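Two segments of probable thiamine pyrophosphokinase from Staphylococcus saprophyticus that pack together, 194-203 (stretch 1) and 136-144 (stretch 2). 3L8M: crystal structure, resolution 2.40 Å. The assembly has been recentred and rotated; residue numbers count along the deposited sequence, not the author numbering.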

# COMPACT_ATOMS: atom_id res chain seq x y z
N CYS A 194 -6.73 -31.43 1.59
CA CYS A 194 -6.72 -32.73 2.26
C CYS A 194 -8.00 -33.51 1.92
O CYS A 194 -8.58 -34.18 2.78
CB CYS A 194 -6.61 -32.55 3.77
SG CYS A 194 -5.14 -31.61 4.31
N GLY A 195 -8.43 -33.40 0.67
CA GLY A 195 -9.63 -34.09 0.20
C GLY A 195 -9.71 -33.98 -1.32
O GLY A 195 -9.23 -33.00 -1.91
N ASN A 196 -10.32 -34.97 -1.96
CA ASN A 196 -10.41 -34.98 -3.41
C ASN A 196 -11.84 -35.03 -3.96
O ASN A 196 -12.73 -35.63 -3.35
CB ASN A 196 -9.62 -36.17 -3.97
CG ASN A 196 -8.22 -36.27 -3.36
OD1 ASN A 196 -8.07 -36.53 -2.17
ND2 ASN A 196 -7.20 -36.07 -4.19
N ILE A 197 -12.03 -34.40 -5.12
CA ILE A 197 -13.33 -34.37 -5.78
C ILE A 197 -13.11 -34.19 -7.28
O ILE A 197 -12.43 -33.26 -7.72
CB ILE A 197 -14.22 -33.22 -5.23
CG1 ILE A 197 -15.62 -33.27 -5.86
CG2 ILE A 197 -13.55 -31.88 -5.46
CD1 ILE A 197 -15.69 -32.75 -7.30
N GLU A 198 -13.68 -35.09 -8.07
CA GLU A 198 -13.53 -35.02 -9.52
C GLU A 198 -14.86 -35.01 -10.24
O GLU A 198 -15.69 -35.90 -10.07
CB GLU A 198 -12.70 -36.21 -10.02
CG GLU A 198 -12.55 -36.26 -11.54
CD GLU A 198 -11.70 -37.43 -12.00
OE1 GLU A 198 -11.55 -37.62 -13.22
OE2 GLU A 198 -11.18 -38.16 -11.12
N ILE A 199 -15.06 -33.98 -11.06
CA ILE A 199 -16.28 -33.86 -11.82
C ILE A 199 -16.06 -34.52 -13.18
O ILE A 199 -15.40 -33.96 -14.06
CB ILE A 199 -16.65 -32.38 -12.04
CG1 ILE A 199 -16.82 -31.67 -10.69
CG2 ILE A 199 -17.92 -32.28 -12.89
CD1 ILE A 199 -18.04 -32.11 -9.89
N ILE A 200 -16.58 -35.74 -13.32
CA ILE A 200 -16.44 -36.49 -14.57
C ILE A 200 -17.28 -35.86 -15.67
O ILE A 200 -16.88 -35.81 -16.83
CB ILE A 200 -16.87 -37.96 -14.39
CG1 ILE A 200 -15.80 -38.74 -13.61
CG2 ILE A 200 -17.08 -38.60 -15.75
CD1 ILE A 200 -15.56 -38.24 -12.20
N GLU A 201 -18.46 -35.37 -15.29
CA GLU A 201 -19.37 -34.74 -16.25
C GLU A 201 -20.21 -33.67 -15.58
O GLU A 201 -20.49 -33.74 -14.38
CB GLU A 201 -20.30 -35.77 -16.89
CG GLU A 201 -19.65 -36.65 -17.93
CD GLU A 201 -20.59 -36.95 -19.09
OE1 GLU A 201 -21.67 -37.54 -18.84
OE2 GLU A 201 -20.26 -36.58 -20.24
N GLY A 202 -20.60 -32.67 -16.37
CA GLY A 202 -21.42 -31.59 -15.85
C GLY A 202 -20.67 -30.59 -15.00
O GLY A 202 -19.45 -30.44 -15.10
N SER A 203 -21.41 -29.90 -14.14
CA SER A 203 -20.87 -28.87 -13.26
C SER A 203 -21.67 -28.84 -11.96
O SER A 203 -22.86 -29.17 -11.94
CB SER A 203 -20.96 -27.52 -13.95
OG SER A 203 -22.31 -27.20 -14.28
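Stretch 2 (136-144) FIQKGQFNV

Stretch 2 lies alongside stretch 1 as an antiparallel β-partner: strand 140-142 runs against strand 197-199 with 166° between their N-to-C directions and a closest approach of the axes of 4.7 Å. Ile-197, which has the largest area covered by the other stretch, pairs with Phe-142 through two backbone hydrogen bonds, Phe-142 N to Ile-197 O at 2.9 Å and Ile-197 N to Phe-142 O at 3.0 Å. Two residues on, the pattern repeats: Ile-199 N donates to Gly-140 O at 2.7 Å, and Gly-140 N to Ile-199 O at 3.1 Å. Between these pairs, Glu-198 faces Gln-141 without backbone hydrogen bonds, their CA atoms 4.1 Å apart; both side chains project from the sheet face that is turned away from Ile-197, Ile-199 and Phe-142.

Ile-197 CG2 lies 4.5 Å from Phe-142 CB, a loose apolar contact. With chi1 and chi2 both m, Ile-199 CG1 lies 4.2 Å from Ile-137 CG2, an apolar contact. Gly-140 has phi/psi of 152/-171, at which a CB would be jammed against the preceding carbonyl oxygen, so the backbone here calls for glycine.

Lys-139, in the loop just before strand 140-142, has the second-largest covered area, 69 Å². Its side chain is extended through chi3 and bends at chi4 (p), bringing NZ to Ile-200 O for a 2.6 Å hydrogen bond where stretch 1 turns a corner; on the way, its CG passes 3.6 Å from Ile-199 O. Beyond the corner, Ser-203 returns to the start of stretch 2, its CB 3.2 Å from Phe-136 CZ and its CA 3.6 Å from Ile-137 O in a CA-H...O contact. At the other end, Gly-195 O approaches Asn-143 CA to 3.1 Å.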

# COMPACT_ATOMS: atom_id res chain seq x y z
N PHE A 136 -18.55 -22.07 -8.03
CA PHE A 136 -18.86 -22.98 -9.13
C PHE A 136 -17.63 -23.85 -9.44
O PHE A 136 -16.50 -23.39 -9.35
CB PHE A 136 -19.27 -22.14 -10.34
CG PHE A 136 -19.67 -22.94 -11.55
CD1 PHE A 136 -20.72 -23.84 -11.49
CD2 PHE A 136 -19.02 -22.74 -12.77
CE1 PHE A 136 -21.13 -24.54 -12.63
CE2 PHE A 136 -19.43 -23.43 -13.92
CZ PHE A 136 -20.48 -24.33 -13.85
N ILE A 137 -17.86 -25.11 -9.78
CA ILE A 137 -16.76 -26.02 -10.11
C ILE A 137 -17.13 -26.74 -11.39
O ILE A 137 -18.13 -27.47 -11.44
CB ILE A 137 -16.51 -27.07 -9.03
CG1 ILE A 137 -16.23 -26.39 -7.68
CG2 ILE A 137 -15.30 -27.92 -9.43
CD1 ILE A 137 -15.98 -27.38 -6.55
N GLN A 138 -16.32 -26.53 -12.42
CA GLN A 138 -16.56 -27.11 -13.73
C GLN A 138 -15.92 -28.48 -13.89
O GLN A 138 -15.22 -28.96 -12.99
CB GLN A 138 -16.03 -26.15 -14.79
CG GLN A 138 -16.60 -26.35 -16.17
CD GLN A 138 -16.13 -25.26 -17.12
OE1 GLN A 138 -14.93 -25.06 -17.31
NE2 GLN A 138 -17.08 -24.55 -17.72
N LYS A 139 -16.17 -29.11 -15.03
CA LYS A 139 -15.62 -30.43 -15.34
C LYS A 139 -14.11 -30.44 -15.14
O LYS A 139 -13.40 -29.60 -15.69
CB LYS A 139 -15.97 -30.83 -16.78
CG LYS A 139 -15.41 -32.18 -17.24
CD LYS A 139 -15.80 -32.45 -18.70
CE LYS A 139 -15.03 -33.62 -19.31
NZ LYS A 139 -15.31 -34.93 -18.65
N GLY A 140 -13.63 -31.38 -14.34
CA GLY A 140 -12.21 -31.47 -14.06
C GLY A 140 -12.01 -32.09 -12.70
O GLY A 140 -12.96 -32.59 -12.10
N GLN A 141 -10.77 -32.06 -12.21
CA GLN A 141 -10.45 -32.64 -10.91
C GLN A 141 -9.90 -31.53 -10.01
O GLN A 141 -9.10 -30.70 -10.45
CB GLN A 141 -9.40 -33.74 -11.08
CG GLN A 141 -9.40 -34.77 -9.96
CD GLN A 141 -8.63 -36.02 -10.32
OE1 GLN A 141 -8.79 -36.57 -11.42
NE2 GLN A 141 -7.79 -36.50 -9.40
N PHE A 142 -10.34 -31.52 -8.76
CA PHE A 142 -9.91 -30.48 -7.82
C PHE A 142 -9.91 -31.01 -6.39
O PHE A 142 -10.55 -32.01 -6.10
CB PHE A 142 -10.84 -29.27 -7.94
CG PHE A 142 -10.99 -28.75 -9.34
CD1 PHE A 142 -10.03 -27.90 -9.89
CD2 PHE A 142 -12.07 -29.13 -10.13
CE1 PHE A 142 -10.15 -27.44 -11.20
CE2 PHE A 142 -12.20 -28.67 -11.45
CZ PHE A 142 -11.23 -27.82 -11.98
N ASN A 143 -9.19 -30.33 -5.50
CA ASN A 143 -9.11 -30.74 -4.10
C ASN A 143 -9.93 -29.82 -3.19
O ASN A 143 -11.11 -29.56 -3.45
CB ASN A 143 -7.66 -30.75 -3.61
CG ASN A 143 -6.85 -31.88 -4.22
OD1 ASN A 143 -5.68 -32.06 -3.87
ND2 ASN A 143 -7.46 -32.63 -5.13
N VAL A 144 -9.30 -29.33 -2.13
CA VAL A 144 -9.96 -28.44 -1.18
C VAL A 144 -9.17 -27.14 -0.98
O VAL A 144 -8.46 -26.96 0.01
CB VAL A 144 -10.14 -29.15 0.19
CG1 VAL A 144 -10.74 -28.19 1.21
CG2 VAL A 144 -11.05 -30.35 0.02